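Local coordinates for regulator of polyketide synthase expression (Bifidobacterium adolescentis, PDB 3ONQ), which is of unknown molecular function but carries a PucR-type helix-turn-helix domain and probably regulates transcription by binding DNA, at residues T22-L27 with V42-I47; C31-M36 with F94-A99. All coordinates share one frame; numbering follows the deposited sequence.

How the contacts relate
Both contacts use helix 21-33, but different parts of it. Contact 1 sets its N-terminal half against helix 39-48. Contact 2 sets its C-terminal end over strand 94-100 of the mixed sheet. Both are buried and made by apolar side chains. Contact 1 lies further from the centre of the chain and close to a second subunit, and helix 39-48 hydrogen-bonds to that copy. Contact 2 lies deeper, and no other chain of the assembly touches it. The two meet at Met45, a selenomethionine of helix 39-48, whose CE lies 4.0 Å from Leu98 CD2 and whose SE lies 4.1 Å from Leu32 CD1.

Contact 1 (T22-L27 with V42-I47); sequences TTIERL and VSLMNI
Leu27 lays its branched end across that of Leu44, the two side chains crossing at about a right angle. The CD2 methyl of Leu27 does most of the touching, at 3.6 Å from Leu44 CD1. Leu27 CG is almost as close to the same methyl, at 3.7 Å. Leu44 CD1 therefore sits against both the branch point and one arm of Leu27. The other arm of Leu44, CD2, is 4.1 Å from Leu27 CD2. Leu27 has CG anti to its backbone N (chi1 177°), which carries its end across to the partner helix although its CB does not point straight there.

A second pair forms one turn away on each helix. Ile24 reaches out through its long branch, and CD1 meets Ile47 CG2 at 3.9 Å. These two side chains also cross at about a right angle. The chi2 of Ile24 is 179°, so its CG1-CD1 arm is fully extended. The CG2 branch of Ile24 lies more loosely over Leu44, 4.2 Å from its carbonyl O.

The axes of segments 22-27 and 42-47, on helices 21-33 and 39-48, come within 9.8 Å and run roughly antiparallel, at 141°. Helix 11-15 closes one flank, where Leu15 touches both Ile24 and Leu27. A second subunit, another copy of this protein, approaches as well: Ser43 OG hydrogen-bonds to Glu30 OE1 of that subunit, and Ile24 packs on its Thr23. Glu25 points away from helix 39-48 and forms a salt bridge with Arg75.

The side chains that meet are all aliphatic. Shape and burial of methyl groups thus hold this helix pair together, while Glu25 and Ser43, which take no part in it, bond to other partners.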
ATOM      1  N   THR B  22     -19.597  -1.943 -22.159  1.00 40.22           N
ATOM      2  CA  THR B  22     -20.520  -2.288 -21.079  1.00 43.80           C
ATOM      3  C   THR B  22     -19.875  -3.299 -20.131  1.00 43.23           C
ATOM      4  O   THR B  22     -19.919  -3.139 -18.912  1.00 44.58           O
ATOM      5  CB  THR B  22     -21.825  -2.885 -21.603  1.00 45.68           C
ATOM      6  OG1 THR B  22     -22.447  -1.959 -22.499  1.00 54.22           O
ATOM      7  CG2 THR B  22     -22.768  -3.174 -20.444  1.00 44.27           C
ATOM      8  N   THR B  23     -19.278  -4.342 -20.697  1.00 36.93           N
ATOM      9  CA  THR B  23     -18.580  -5.343 -19.894  1.00 38.33           C
ATOM     10  C   THR B  23     -17.347  -4.729 -19.244  1.00 33.66           C
ATOM     11  O   THR B  23     -17.047  -4.981 -18.070  1.00 35.61           O
ATOM     12  CB  THR B  23     -18.186  -6.588 -20.736  1.00 42.20           C
ATOM     13  OG1 THR B  23     -19.369  -7.170 -21.295  1.00 45.96           O
ATOM     14  CG2 THR B  23     -17.498  -7.631 -19.867  1.00 34.20           C
ATOM     15  N   ILE B  24     -16.637  -3.903 -19.999  1.00 31.06           N
ATOM     16  CA  ILE B  24     -15.457  -3.257 -19.462  1.00 27.08           C
ATOM     17  C   ILE B  24     -15.857  -2.357 -18.280  1.00 31.69           C
ATOM     18  O   ILE B  24     -15.168  -2.312 -17.260  1.00 27.74           O
ATOM     19  CB  ILE B  24     -14.722  -2.454 -20.540  1.00 25.46           C
ATOM     20  CG1 ILE B  24     -14.309  -3.387 -21.683  1.00 32.30           C
ATOM     21  CG2 ILE B  24     -13.494  -1.747 -19.955  1.00 23.38           C
ATOM     22  CD1 ILE B  24     -13.604  -2.699 -22.816  1.00 31.63           C
ATOM     23  N   GLU B  25     -16.979  -1.659 -18.420  1.00 29.63           N
ATOM     24  CA  GLU B  25     -17.474  -0.793 -17.353  1.00 35.28           C
ATOM     25  C   GLU B  25     -17.865  -1.608 -16.113  1.00 32.79           C
ATOM     26  O   GLU B  25     -17.470  -1.281 -14.992  1.00 33.61           O
ATOM     27  CB  GLU B  25     -18.670   0.034 -17.828  1.00 32.47           C
ATOM     28  CG  GLU B  25     -19.206   0.987 -16.757  1.00 36.14           C
ATOM     29  CD  GLU B  25     -20.540   1.606 -17.129  1.00 40.11           C
ATOM     30  OE1 GLU B  25     -21.403   0.879 -17.661  1.00 44.91           O
ATOM     31  OE2 GLU B  25     -20.730   2.817 -16.890  1.00 38.54           O
ATOM     32  N   ARG B  26     -18.643  -2.667 -16.320  1.00 30.09           N
ATOM     33  CA  ARG B  26     -19.116  -3.464 -15.200  1.00 28.82           C
ATOM     34  C   ARG B  26     -17.933  -4.074 -14.470  1.00 35.80           C
ATOM     35  O   ARG B  26     -17.929  -4.156 -13.234  1.00 28.50           O
ATOM     36  CB  ARG B  26     -20.090  -4.554 -15.646  1.00 33.53           C
ATOM     37  CG  ARG B  26     -20.548  -5.451 -14.504  1.00 47.16           C
ATOM     38  CD  ARG B  26     -21.591  -6.470 -14.956  1.00 64.38           C
ATOM     39  NE  ARG B  26     -21.484  -6.808 -16.377  1.00 79.81           N
ATOM     40  CZ  ARG B  26     -20.679  -7.742 -16.887  1.00 82.05           C
ATOM     41  NH1 ARG B  26     -19.876  -8.454 -16.099  1.00 79.23           N
ATOM     42  NH2 ARG B  26     -20.672  -7.959 -18.200  1.00 79.45           N
ATOM     43  N   LEU B  27     -16.931  -4.495 -15.241  1.00 28.83           N
ATOM     44  CA  LEU B  27     -15.720  -5.080 -14.670  1.00 27.41           C
ATOM     45  C   LEU B  27     -14.944  -4.054 -13.850  1.00 29.30           C
ATOM     46  O   LEU B  27     -14.483  -4.351 -12.749  1.00 26.90           O
ATOM     47  CB  LEU B  27     -14.823  -5.676 -15.759  1.00 28.39           C
ATOM     48  CG  LEU B  27     -13.484  -6.250 -15.294  1.00 36.63           C
ATOM     49  CD1 LEU B  27     -13.689  -7.438 -14.353  1.00 30.66           C
ATOM     50  CD2 LEU B  27     -12.617  -6.662 -16.499  1.00 41.85           C
ATOM     51  N   VAL B  42      -6.174   0.309 -13.287  1.00 37.14           N
ATOM     52  CA  VAL B  42      -5.752   1.520 -13.969  1.00 31.69           C
ATOM     53  C   VAL B  42      -5.883   1.348 -15.485  1.00 35.51           C
ATOM     54  O   VAL B  42      -6.379   2.245 -16.179  1.00 31.14           O
ATOM     55  CB  VAL B  42      -4.303   1.886 -13.621  1.00 38.55           C
ATOM     56  CG1 VAL B  42      -3.862   3.112 -14.421  1.00 39.53           C
ATOM     57  CG2 VAL B  42      -4.157   2.119 -12.122  1.00 37.64           C
ATOM     58  N   SER B  43      -5.456   0.192 -15.999  1.00 28.98           N
ATOM     59  CA  SER B  43      -5.580  -0.085 -17.431  1.00 34.28           C
ATOM     60  C   SER B  43      -7.044  -0.117 -17.889  1.00 33.88           C
ATOM     61  O   SER B  43      -7.390   0.430 -18.938  1.00 34.80           O
ATOM     62  CB  SER B  43      -4.866  -1.396 -17.820  1.00 32.02           C
ATOM     63  OG  SER B  43      -3.452  -1.273 -17.720  1.00 38.25           O
ATOM     64  N   LEU B  44      -7.907  -0.762 -17.113  1.00 33.03           N
ATOM     65  CA  LEU B  44      -9.320  -0.784 -17.473  1.00 31.51           C
ATOM     66  C   LEU B  44      -9.887   0.632 -17.531  1.00 28.50           C
ATOM     67  O   LEU B  44     -10.616   0.984 -18.456  1.00 27.39           O
ATOM     68  CB  LEU B  44     -10.123  -1.626 -16.490  1.00 27.03           C
ATOM     69  CG  LEU B  44      -9.836  -3.126 -16.502  1.00 28.24           C
ATOM     70  CD1 LEU B  44     -10.730  -3.807 -15.493  1.00 35.22           C
ATOM     71  CD2 LEU B  44     -10.055  -3.707 -17.877  1.00 29.15           C
HETATM   72  N   MSE B  45      -9.562   1.447 -16.534  1.00 29.29           N
HETATM   73  CA  MSE B  45     -10.057   2.821 -16.522  1.00 33.79           C
HETATM   74  C   MSE B  45      -9.433   3.603 -17.690  1.00 35.10           C
HETATM   75  O   MSE B  45     -10.098   4.409 -18.342  1.00 32.70           O
HETATM   76  CB  MSE B  45      -9.760   3.495 -15.183  1.00 23.53           C
HETATM   77  CG  MSE B  45     -10.511   2.855 -14.013  1.00 37.75           C
HETATM   78 SE   MSE B  45     -12.427   3.205 -14.124  0.79 35.03          SE
HETATM   79  CE  MSE B  45     -12.387   4.909 -13.164  1.00 32.16           C
ATOM     80  N   ASN B  46      -8.156   3.355 -17.954  1.00 29.58           N
ATOM     81  CA  ASN B  46      -7.516   3.924 -19.146  1.00 35.35           C
ATOM     82  C   ASN B  46      -8.321   3.646 -20.404  1.00 34.34           C
ATOM     83  O   ASN B  46      -8.593   4.538 -21.192  1.00 38.26           O
ATOM     84  CB  ASN B  46      -6.131   3.320 -19.331  1.00 48.59           C
ATOM     85  CG  ASN B  46      -5.027   4.255 -18.929  1.00 63.51           C
ATOM     86  OD1 ASN B  46      -5.066   5.446 -19.239  1.00 75.55           O
ATOM     87  ND2 ASN B  46      -4.020   3.719 -18.245  1.00 64.01           N
ATOM     88  N   ILE B  47      -8.685   2.383 -20.598  1.00 35.11           N
ATOM     89  CA  ILE B  47      -9.433   1.960 -21.776  1.00 32.71           C
ATOM     90  C   ILE B  47     -10.776   2.667 -21.874  1.00 37.38           C
ATOM     91  O   ILE B  47     -11.239   2.996 -22.966  1.00 40.74           O
ATOM     92  CB  ILE B  47      -9.643   0.428 -21.752  1.00 32.09           C
ATOM     93  CG1 ILE B  47      -8.348  -0.279 -22.145  1.00 33.32           C
ATOM     94  CG2 ILE B  47     -10.774   0.019 -22.670  1.00 32.41           C
ATOM     95  CD1 ILE B  47      -8.164  -1.638 -21.487  1.00 25.37           C
TER

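Contact 2 (C31-M36 with F94-A99); sequences CLLTNM and FLLALA
A helix-on-sheet layer contains this contact: the C-terminal end of helix 21-33 lies over one face of strand 94-100. Two leucine pairs bridge the gap. Leu32 CD1 meets Leu98 CD2 at 4.1 Å, methyl to methyl, and the two side chains cross at about a right angle. With chi1 at 176°, the branch of Leu98 swings opposite its backbone N and CD2 comes up to the helix. Leu33 CD1 reaches Leu96 CD2 at 4.2 Å. The backbones stay well apart, with 9.9 Å between the CA atoms of Leu33 and Leu96. The side chains alone span that space.

The strand alternates. Leu96 and Leu98 face this helix, whereas Leu95 packs on helix 67-80. Helix 132-149 fills in beside the leucines, with Val133 and Leu140 against Leu32 and Ala136 against Leu98.

Just past the contact the helix ends in a Schellman motif. Met36 N bonds to Cys31 O at 2.9 Å, and Asn35 N bonds to Leu32 O at 3.1 Å. Thr34 is the first residue to leave helical angles, and Asn35, the C-prime residue, has a positive phi of 68°. Leu32 O takes a second bond, from Ser137 OG, and Leu33 O one from Arg141 NH1, tying the helix end to helix 132-149. Helices packed on both faces of a mixed sheet through its alternating side chains make this an alpha-beta-alpha sandwich.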
ATOM      1  N   CYS B  31     -14.359  -4.201  -9.803  1.00 22.68           N
ATOM      2  CA  CYS B  31     -13.016  -4.151  -9.252  1.00 25.20           C
ATOM      3  C   CYS B  31     -12.931  -3.028  -8.216  1.00 26.28           C
ATOM      4  O   CYS B  31     -12.454  -3.228  -7.106  1.00 26.02           O
ATOM      5  CB  CYS B  31     -11.966  -3.951 -10.345  1.00 30.73           C
ATOM      6  SG  CYS B  31     -11.771  -5.376 -11.472  1.00 31.49           S
ATOM      7  N   LEU B  32     -13.408  -1.852  -8.588  1.00 27.55           N
ATOM      8  CA  LEU B  32     -13.326  -0.701  -7.709  1.00 23.53           C
ATOM      9  C   LEU B  32     -14.118  -0.954  -6.432  1.00 25.28           C
ATOM     10  O   LEU B  32     -13.648  -0.669  -5.334  1.00 22.82           O
ATOM     11  CB  LEU B  32     -13.836   0.555  -8.420  1.00 25.68           C
ATOM     12  CG  LEU B  32     -13.021   1.013  -9.633  1.00 28.70           C
ATOM     13  CD1 LEU B  32     -13.761   2.083 -10.413  1.00 22.05           C
ATOM     14  CD2 LEU B  32     -11.634   1.498  -9.201  1.00 28.25           C
ATOM     15  N   LEU B  33     -15.325  -1.492  -6.580  1.00 25.71           N
ATOM     16  CA  LEU B  33     -16.184  -1.732  -5.426  1.00 26.97           C
ATOM     17  C   LEU B  33     -15.560  -2.768  -4.486  1.00 30.22           C
ATOM     18  O   LEU B  33     -15.806  -2.742  -3.277  1.00 27.23           O
ATOM     19  CB  LEU B  33     -17.579  -2.182  -5.877  1.00 24.57           C
ATOM     20  CG  LEU B  33     -18.735  -1.934  -4.916  1.00 30.55           C
ATOM     21  CD1 LEU B  33     -18.696  -0.496  -4.421  1.00 26.15           C
ATOM     22  CD2 LEU B  33     -20.063  -2.234  -5.604  1.00 32.10           C
ATOM     23  N   THR B  34     -14.749  -3.672  -5.037  1.00 29.81           N
ATOM     24  CA  THR B  34     -14.108  -4.715  -4.228  1.00 28.85           C
ATOM     25  C   THR B  34     -12.678  -4.360  -3.806  1.00 28.74           C
ATOM     26  O   THR B  34     -11.902  -5.230  -3.420  1.00 28.63           O
ATOM     27  CB  THR B  34     -14.155  -6.124  -4.908  1.00 37.20           C
ATOM     28  OG1 THR B  34     -13.420  -6.114  -6.136  1.00 32.91           O
ATOM     29  CG2 THR B  34     -15.598  -6.550  -5.182  1.00 34.96           C
ATOM     30  N   ASN B  35     -12.352  -3.070  -3.863  1.00 27.25           N
ATOM     31  CA  ASN B  35     -11.061  -2.551  -3.397  1.00 23.98           C
ATOM     32  C   ASN B  35      -9.837  -2.974  -4.213  1.00 33.63           C
ATOM     33  O   ASN B  35      -8.726  -3.039  -3.688  1.00 36.27           O
ATOM     34  CB  ASN B  35     -10.826  -2.882  -1.917  1.00 34.92           C
ATOM     35  CG  ASN B  35      -9.674  -2.085  -1.317  1.00 40.82           C
ATOM     36  OD1 ASN B  35      -9.472  -0.921  -1.652  1.00 40.34           O
ATOM     37  ND2 ASN B  35      -8.905  -2.720  -0.444  1.00 48.75           N
HETATM   38  N   MSE B  36     -10.035  -3.256  -5.496  0.51 32.98           N
HETATM   39  CA  MSE B  36      -8.916  -3.600  -6.370  0.51 31.19           C
HETATM   40  C   MSE B  36      -8.441  -2.334  -7.090  0.51 31.18           C
HETATM   41  O   MSE B  36      -9.191  -1.732  -7.858  0.51 30.99           O
HETATM   42  CB  MSE B  36      -9.329  -4.696  -7.360  0.51 28.66           C
HETATM   43  CG  MSE B  36      -9.732  -6.025  -6.695  0.51 26.01           C
HETATM   44 SE   MSE B  36     -10.777  -7.212  -7.872  0.51 56.36          SE
HETATM   45  CE  MSE B  36      -9.435  -7.560  -9.244  0.51 82.51           C
ATOM     46  N   PHE B  94     -29.364  -0.757  -5.037  1.00 27.24           N
ATOM     47  CA  PHE B  94     -28.756   0.560  -5.267  1.00 25.76           C
ATOM     48  C   PHE B  94     -28.132   0.703  -6.657  1.00 29.69           C
ATOM     49  O   PHE B  94     -27.575  -0.249  -7.193  1.00 31.11           O
ATOM     50  CB  PHE B  94     -27.668   0.841  -4.233  1.00 26.48           C
ATOM     51  CG  PHE B  94     -28.127   0.696  -2.819  1.00 30.91           C
ATOM     52  CD1 PHE B  94     -29.211   1.416  -2.353  1.00 34.43           C
ATOM     53  CD2 PHE B  94     -27.460  -0.146  -1.948  1.00 33.25           C
ATOM     54  CE1 PHE B  94     -29.630   1.283  -1.049  1.00 35.22           C
ATOM     55  CE2 PHE B  94     -27.877  -0.279  -0.644  1.00 32.46           C
ATOM     56  CZ  PHE B  94     -28.963   0.431  -0.199  1.00 26.74           C
ATOM     57  N   LEU B  95     -28.228   1.904  -7.222  1.00 29.80           N
ATOM     58  CA  LEU B  95     -27.440   2.278  -8.393  1.00 28.62           C
ATOM     59  C   LEU B  95     -26.358   3.242  -7.924  1.00 29.55           C
ATOM     60  O   LEU B  95     -26.655   4.218  -7.237  1.00 29.36           O
ATOM     61  CB  LEU B  95     -28.323   2.944  -9.453  1.00 26.75           C
ATOM     62  CG  LEU B  95     -27.649   3.367 -10.763  1.00 33.55           C
ATOM     63  CD1 LEU B  95     -28.608   3.246 -11.918  1.00 37.92           C
ATOM     64  CD2 LEU B  95     -27.091   4.800 -10.675  1.00 34.62           C
ATOM     65  N   LEU B  96     -25.105   2.954  -8.268  1.00 23.96           N
ATOM     66  CA  LEU B  96     -23.991   3.835  -7.922  1.00 24.83           C
ATOM     67  C   LEU B  96     -23.381   4.378  -9.200  1.00 26.70           C
ATOM     68  O   LEU B  96     -23.220   3.646 -10.174  1.00 25.64           O
ATOM     69  CB  LEU B  96     -22.913   3.099  -7.117  1.00 26.76           C
ATOM     70  CG  LEU B  96     -23.102   2.911  -5.611  1.00 30.30           C
ATOM     71  CD1 LEU B  96     -24.438   2.298  -5.304  1.00 26.83           C
ATOM     72  CD2 LEU B  96     -21.971   2.063  -5.027  1.00 33.94           C
ATOM     73  N   ALA B  97     -23.048   5.664  -9.188  1.00 20.78           N
ATOM     74  CA  ALA B  97     -22.450   6.320 -10.335  1.00 25.76           C
ATOM     75  C   ALA B  97     -21.198   7.054  -9.894  1.00 27.72           C
ATOM     76  O   ALA B  97     -21.236   7.869  -8.965  1.00 25.91           O
ATOM     77  CB  ALA B  97     -23.434   7.302 -10.961  1.00 22.90           C
ATOM     78  N   LEU B  98     -20.099   6.764 -10.580  1.00 23.67           N
ATOM     79  CA  LEU B  98     -18.831   7.422 -10.349  1.00 26.19           C
ATOM     80  C   LEU B  98     -18.593   8.389 -11.501  1.00 29.82           C
ATOM     81  O   LEU B  98     -18.388   7.964 -12.637  1.00 26.84           O
ATOM     82  CB  LEU B  98     -17.716   6.386 -10.323  1.00 23.38           C
ATOM     83  CG  LEU B  98     -16.302   6.947 -10.170  1.00 29.50           C
ATOM     84  CD1 LEU B  98     -16.049   7.343  -8.720  1.00 23.69           C
ATOM     85  CD2 LEU B  98     -15.287   5.921 -10.638  1.00 34.17           C
ATOM     86  N   ALA B  99     -18.621   9.687 -11.213  1.00 22.64           N
ATOM     87  CA  ALA B  99     -18.437  10.692 -12.260  1.00 25.70           C
ATOM     88  C   ALA B  99     -17.017  11.238 -12.276  1.00 30.25           C
ATOM     89  O   ALA B  99     -16.402  11.467 -11.229  1.00 30.27           O
ATOM     90  CB  ALA B  99     -19.438  11.836 -12.093  1.00 25.64           C
TER